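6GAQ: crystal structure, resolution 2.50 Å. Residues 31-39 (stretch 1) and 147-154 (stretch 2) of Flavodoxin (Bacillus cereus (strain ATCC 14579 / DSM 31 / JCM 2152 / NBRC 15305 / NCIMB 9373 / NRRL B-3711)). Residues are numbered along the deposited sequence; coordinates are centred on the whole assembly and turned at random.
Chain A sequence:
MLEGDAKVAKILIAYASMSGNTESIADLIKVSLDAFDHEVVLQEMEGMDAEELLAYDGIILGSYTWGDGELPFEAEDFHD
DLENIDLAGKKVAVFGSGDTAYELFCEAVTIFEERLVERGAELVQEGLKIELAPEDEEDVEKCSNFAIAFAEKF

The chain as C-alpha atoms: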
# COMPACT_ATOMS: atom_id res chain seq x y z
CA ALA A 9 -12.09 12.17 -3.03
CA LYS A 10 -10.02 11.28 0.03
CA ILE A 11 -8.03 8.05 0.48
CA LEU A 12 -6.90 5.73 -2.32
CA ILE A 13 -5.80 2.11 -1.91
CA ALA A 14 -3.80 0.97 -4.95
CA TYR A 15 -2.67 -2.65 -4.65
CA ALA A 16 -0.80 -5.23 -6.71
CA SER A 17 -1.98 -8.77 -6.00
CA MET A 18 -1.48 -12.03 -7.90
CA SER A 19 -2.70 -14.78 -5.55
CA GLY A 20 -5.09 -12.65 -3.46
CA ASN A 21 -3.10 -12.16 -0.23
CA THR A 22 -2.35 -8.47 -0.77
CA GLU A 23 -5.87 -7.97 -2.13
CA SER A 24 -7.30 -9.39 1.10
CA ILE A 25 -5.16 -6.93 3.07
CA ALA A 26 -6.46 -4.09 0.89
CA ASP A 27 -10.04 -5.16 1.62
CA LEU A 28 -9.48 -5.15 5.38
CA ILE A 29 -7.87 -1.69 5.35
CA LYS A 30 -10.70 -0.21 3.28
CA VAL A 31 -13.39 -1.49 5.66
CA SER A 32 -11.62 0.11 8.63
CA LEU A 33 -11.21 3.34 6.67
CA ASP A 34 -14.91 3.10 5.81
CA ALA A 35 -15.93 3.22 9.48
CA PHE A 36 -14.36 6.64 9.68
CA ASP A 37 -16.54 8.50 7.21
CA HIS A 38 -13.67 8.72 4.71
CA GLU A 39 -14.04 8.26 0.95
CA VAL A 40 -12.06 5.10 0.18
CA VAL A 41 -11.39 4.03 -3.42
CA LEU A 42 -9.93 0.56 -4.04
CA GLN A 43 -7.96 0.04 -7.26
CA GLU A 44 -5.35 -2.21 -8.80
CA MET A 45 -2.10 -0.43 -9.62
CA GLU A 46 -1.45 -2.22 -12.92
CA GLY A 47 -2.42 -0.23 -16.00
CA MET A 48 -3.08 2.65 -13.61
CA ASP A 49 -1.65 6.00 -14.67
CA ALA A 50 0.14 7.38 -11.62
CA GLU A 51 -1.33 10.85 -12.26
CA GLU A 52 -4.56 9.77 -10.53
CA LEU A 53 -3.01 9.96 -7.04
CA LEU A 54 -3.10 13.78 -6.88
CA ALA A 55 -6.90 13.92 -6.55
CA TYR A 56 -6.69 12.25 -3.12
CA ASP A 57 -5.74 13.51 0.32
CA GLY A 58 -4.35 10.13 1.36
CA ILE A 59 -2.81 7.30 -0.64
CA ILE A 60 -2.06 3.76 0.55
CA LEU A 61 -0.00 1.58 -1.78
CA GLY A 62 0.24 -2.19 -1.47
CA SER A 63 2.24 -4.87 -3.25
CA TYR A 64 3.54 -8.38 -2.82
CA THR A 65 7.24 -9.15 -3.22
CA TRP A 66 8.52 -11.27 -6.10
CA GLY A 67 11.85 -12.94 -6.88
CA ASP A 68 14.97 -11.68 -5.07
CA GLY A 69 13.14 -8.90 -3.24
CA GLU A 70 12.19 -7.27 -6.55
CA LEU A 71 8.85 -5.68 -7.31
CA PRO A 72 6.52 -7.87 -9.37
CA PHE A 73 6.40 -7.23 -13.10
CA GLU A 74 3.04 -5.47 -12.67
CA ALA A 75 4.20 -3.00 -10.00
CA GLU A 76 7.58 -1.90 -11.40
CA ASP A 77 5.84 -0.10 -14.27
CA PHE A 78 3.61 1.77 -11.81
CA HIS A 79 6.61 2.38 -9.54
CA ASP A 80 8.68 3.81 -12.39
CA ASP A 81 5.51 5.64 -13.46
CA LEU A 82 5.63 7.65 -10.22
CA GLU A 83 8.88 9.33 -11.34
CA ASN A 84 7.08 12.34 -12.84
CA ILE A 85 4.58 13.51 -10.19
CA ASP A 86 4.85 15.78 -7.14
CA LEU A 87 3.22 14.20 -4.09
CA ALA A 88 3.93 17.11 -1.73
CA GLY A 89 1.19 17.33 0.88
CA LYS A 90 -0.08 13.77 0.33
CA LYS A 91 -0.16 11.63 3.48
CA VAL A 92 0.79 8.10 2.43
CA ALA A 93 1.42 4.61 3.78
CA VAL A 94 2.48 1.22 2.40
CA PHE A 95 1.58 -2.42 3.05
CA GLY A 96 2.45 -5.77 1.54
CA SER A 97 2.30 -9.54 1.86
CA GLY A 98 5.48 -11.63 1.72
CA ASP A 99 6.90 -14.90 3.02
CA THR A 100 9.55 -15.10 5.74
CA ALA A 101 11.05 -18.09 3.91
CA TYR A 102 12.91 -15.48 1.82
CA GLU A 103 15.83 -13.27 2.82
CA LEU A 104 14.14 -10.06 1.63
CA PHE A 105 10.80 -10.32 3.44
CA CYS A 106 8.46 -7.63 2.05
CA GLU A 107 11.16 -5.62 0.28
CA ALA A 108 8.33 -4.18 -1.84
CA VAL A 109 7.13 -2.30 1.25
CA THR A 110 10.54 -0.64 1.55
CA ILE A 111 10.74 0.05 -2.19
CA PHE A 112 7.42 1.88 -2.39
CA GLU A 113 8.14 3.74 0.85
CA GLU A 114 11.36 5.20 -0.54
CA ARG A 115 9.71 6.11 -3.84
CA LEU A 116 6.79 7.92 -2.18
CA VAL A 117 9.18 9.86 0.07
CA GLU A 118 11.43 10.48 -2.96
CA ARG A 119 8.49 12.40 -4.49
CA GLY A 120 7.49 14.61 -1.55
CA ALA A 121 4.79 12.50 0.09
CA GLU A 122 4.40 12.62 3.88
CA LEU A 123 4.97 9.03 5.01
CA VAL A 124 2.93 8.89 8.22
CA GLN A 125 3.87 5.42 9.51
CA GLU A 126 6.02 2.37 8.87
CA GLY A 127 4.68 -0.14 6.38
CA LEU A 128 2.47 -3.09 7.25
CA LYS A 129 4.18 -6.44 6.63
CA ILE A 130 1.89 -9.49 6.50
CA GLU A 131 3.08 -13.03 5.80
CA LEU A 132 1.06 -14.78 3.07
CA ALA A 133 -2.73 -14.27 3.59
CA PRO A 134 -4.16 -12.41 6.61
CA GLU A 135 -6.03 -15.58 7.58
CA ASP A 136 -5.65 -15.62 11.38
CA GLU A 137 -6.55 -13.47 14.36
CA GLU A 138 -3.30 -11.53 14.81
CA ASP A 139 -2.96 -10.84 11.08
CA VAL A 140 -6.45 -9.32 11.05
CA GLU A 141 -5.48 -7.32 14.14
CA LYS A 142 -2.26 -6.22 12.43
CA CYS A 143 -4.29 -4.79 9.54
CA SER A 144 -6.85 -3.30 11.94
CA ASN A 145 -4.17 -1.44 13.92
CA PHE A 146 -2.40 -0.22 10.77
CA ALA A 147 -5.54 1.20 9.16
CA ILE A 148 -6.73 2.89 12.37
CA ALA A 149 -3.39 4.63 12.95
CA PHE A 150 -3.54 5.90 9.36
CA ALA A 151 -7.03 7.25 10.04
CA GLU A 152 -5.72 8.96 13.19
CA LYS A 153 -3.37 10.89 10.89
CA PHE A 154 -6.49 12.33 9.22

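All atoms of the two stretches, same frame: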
# COMPACT_ATOMS: atom_id res chain seq x y z
N VAL A 31 -12.24 -1.39 4.77
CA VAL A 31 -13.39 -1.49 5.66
C VAL A 31 -13.16 -0.68 6.93
O VAL A 31 -14.07 0.02 7.41
CB VAL A 31 -13.69 -2.97 5.97
CG1 VAL A 31 -14.59 -3.09 7.17
CG2 VAL A 31 -14.32 -3.64 4.76
N SER A 32 -11.95 -0.74 7.48
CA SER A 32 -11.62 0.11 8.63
C SER A 32 -11.71 1.58 8.27
O SER A 32 -12.30 2.38 9.01
CB SER A 32 -10.22 -0.22 9.15
OG SER A 32 -9.76 0.77 10.05
N LEU A 33 -11.13 1.96 7.13
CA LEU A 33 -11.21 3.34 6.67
C LEU A 33 -12.63 3.74 6.31
O LEU A 33 -12.91 4.94 6.25
CB LEU A 33 -10.28 3.55 5.48
CG LEU A 33 -8.78 3.54 5.76
CD1 LEU A 33 -8.00 3.71 4.46
CD2 LEU A 33 -8.42 4.63 6.75
N ASP A 34 -13.51 2.78 6.04
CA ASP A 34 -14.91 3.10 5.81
C ASP A 34 -15.59 3.56 7.09
O ASP A 34 -16.43 4.47 7.07
CB ASP A 34 -15.65 1.89 5.23
CG ASP A 34 -15.39 1.70 3.76
OD1 ASP A 34 -14.94 2.65 3.09
OD2 ASP A 34 -15.64 0.58 3.26
N ALA A 35 -15.25 2.93 8.22
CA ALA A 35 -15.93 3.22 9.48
C ALA A 35 -15.74 4.67 9.90
O ALA A 35 -16.66 5.30 10.42
CB ALA A 35 -15.44 2.26 10.57
N PHE A 36 -14.54 5.20 9.71
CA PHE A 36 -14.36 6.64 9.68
C PHE A 36 -14.91 7.15 8.36
O PHE A 36 -14.56 6.63 7.30
CB PHE A 36 -12.88 7.02 9.82
CG PHE A 36 -12.17 6.29 10.92
CD1 PHE A 36 -11.56 5.07 10.68
CD2 PHE A 36 -12.10 6.82 12.20
CE1 PHE A 36 -10.90 4.39 11.68
CE2 PHE A 36 -11.44 6.15 13.21
CZ PHE A 36 -10.84 4.93 12.95
N ASP A 37 -15.80 8.14 8.41
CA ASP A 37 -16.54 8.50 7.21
C ASP A 37 -15.65 9.09 6.12
O ASP A 37 -15.95 10.15 5.55
CB ASP A 37 -17.67 9.47 7.56
CG ASP A 37 -18.76 8.80 8.39
OD1 ASP A 37 -19.06 7.62 8.13
OD2 ASP A 37 -19.30 9.45 9.31
N HIS A 38 -14.56 8.38 5.80
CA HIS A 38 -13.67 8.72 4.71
C HIS A 38 -14.19 8.15 3.39
O HIS A 38 -15.00 7.22 3.36
CB HIS A 38 -12.26 8.18 4.97
CG HIS A 38 -11.54 8.85 6.11
ND1 HIS A 38 -11.63 10.21 6.34
CD2 HIS A 38 -10.72 8.35 7.06
CE1 HIS A 38 -10.89 10.51 7.39
NE2 HIS A 38 -10.33 9.41 7.85
N GLU A 39 -13.70 8.72 2.29
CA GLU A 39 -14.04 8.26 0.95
C GLU A 39 -12.90 7.39 0.44
O GLU A 39 -11.82 7.90 0.11
CB GLU A 39 -14.29 9.44 0.02
CG GLU A 39 -15.61 9.39 -0.73
CD GLU A 39 -15.89 10.66 -1.50
OE1 GLU A 39 -15.15 11.65 -1.32
OE2 GLU A 39 -16.86 10.67 -2.30
N ALA A 147 -4.58 0.32 9.80
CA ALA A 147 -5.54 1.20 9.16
C ALA A 147 -6.07 2.26 10.12
O ALA A 147 -6.35 3.39 9.70
CB ALA A 147 -6.70 0.38 8.59
N ILE A 148 -6.22 1.93 11.40
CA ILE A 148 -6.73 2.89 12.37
C ILE A 148 -5.71 3.99 12.62
O ILE A 148 -6.06 5.18 12.70
CB ILE A 148 -7.14 2.18 13.67
CG1 ILE A 148 -8.46 1.42 13.46
CG2 ILE A 148 -7.28 3.17 14.81
CD1 ILE A 148 -8.79 0.47 14.59
N ALA A 149 -4.43 3.63 12.74
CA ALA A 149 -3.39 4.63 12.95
C ALA A 149 -3.30 5.57 11.75
O ALA A 149 -3.05 6.77 11.92
CB ALA A 149 -2.05 3.95 13.20
N PHE A 150 -3.50 5.05 10.54
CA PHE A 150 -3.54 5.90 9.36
C PHE A 150 -4.72 6.86 9.43
O PHE A 150 -4.59 8.04 9.06
CB PHE A 150 -3.61 5.05 8.10
CG PHE A 150 -3.44 5.82 6.82
CD1 PHE A 150 -2.17 6.15 6.37
CD2 PHE A 150 -4.54 6.22 6.08
CE1 PHE A 150 -2.00 6.86 5.19
CE2 PHE A 150 -4.38 6.93 4.91
CZ PHE A 150 -3.11 7.25 4.46
N ALA A 151 -5.87 6.38 9.90
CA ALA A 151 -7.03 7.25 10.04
C ALA A 151 -6.81 8.31 11.12
O ALA A 151 -7.33 9.42 11.01
CB ALA A 151 -8.28 6.42 10.36
N GLU A 152 -6.04 7.98 12.16
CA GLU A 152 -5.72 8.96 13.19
C GLU A 152 -4.87 10.10 12.63
O GLU A 152 -4.90 11.21 13.17
CB GLU A 152 -5.02 8.29 14.36
CG GLU A 152 -5.96 7.55 15.31
CD GLU A 152 -5.22 6.63 16.26
OE1 GLU A 152 -5.89 5.83 16.94
OE2 GLU A 152 -3.98 6.70 16.32
N LYS A 153 -4.11 9.84 11.57
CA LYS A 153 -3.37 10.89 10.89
C LYS A 153 -4.27 11.83 10.10
O LYS A 153 -3.79 12.86 9.61
CB LYS A 153 -2.32 10.28 9.96
CG LYS A 153 -1.37 9.31 10.64
CD LYS A 153 -0.44 10.02 11.61
CE LYS A 153 0.21 9.04 12.56
NZ LYS A 153 0.81 7.88 11.85
N PHE A 154 -5.55 11.50 9.97
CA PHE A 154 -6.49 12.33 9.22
C PHE A 154 -7.56 12.90 10.14
O PHE A 154 -8.64 13.28 9.69
CB PHE A 154 -7.15 11.52 8.10
CG PHE A 154 -6.25 11.25 6.94
CD1 PHE A 154 -5.20 10.36 7.05
CD2 PHE A 154 -6.45 11.90 5.73
CE1 PHE A 154 -4.37 10.11 5.98
CE2 PHE A 154 -5.62 11.65 4.65
CZ PHE A 154 -4.58 10.76 4.78
OXT PHE A 154 -7.37 12.99 11.36

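The most distinctive element of this contact is a methyl group seated on an aromatic face: Ala151 CB lies 3.7 Å from the centroid of the Phe36 ring (CG, CD1, CD2, CE1, CE2, CZ) and only 18° off the ring normal, the geometry of a CH-pi interaction. The closest atom of that ring, Phe36 CD1, is 3.6 Å from Ala151 CB. Ile148 meets the same ring at its edge, with Phe36 CE1 4.2 Å from Ile148 CG1.

No hydrogen bond crosses between the stretches, so the contact rests on packing. The helices run at 38° to each other, their axes 9.2 Å apart at closest approach. The backbones come closest at Ser32 and Ala147, both small residues, whose CA atoms are 6.2 Å apart; Ser32 OG touches Ala147 CB at 3.4 Å, a distance of contact with a methyl carbon. Leu33 points its CA-to-CB bond sideways, yet its end comes nearer: Leu33 CD2 reaches Ala151 CB at 4.0 Å and Phe150 CD2 at 4.2 Å, the latter at the edge of the phenylalanine ring.

Beyond the first helix, His38 extends the contact to the chain terminus. His38 NE2 approaches Phe154 CB at 3.8 Å, and the Phe154 edge faces the His38 ring, with planes at 66°.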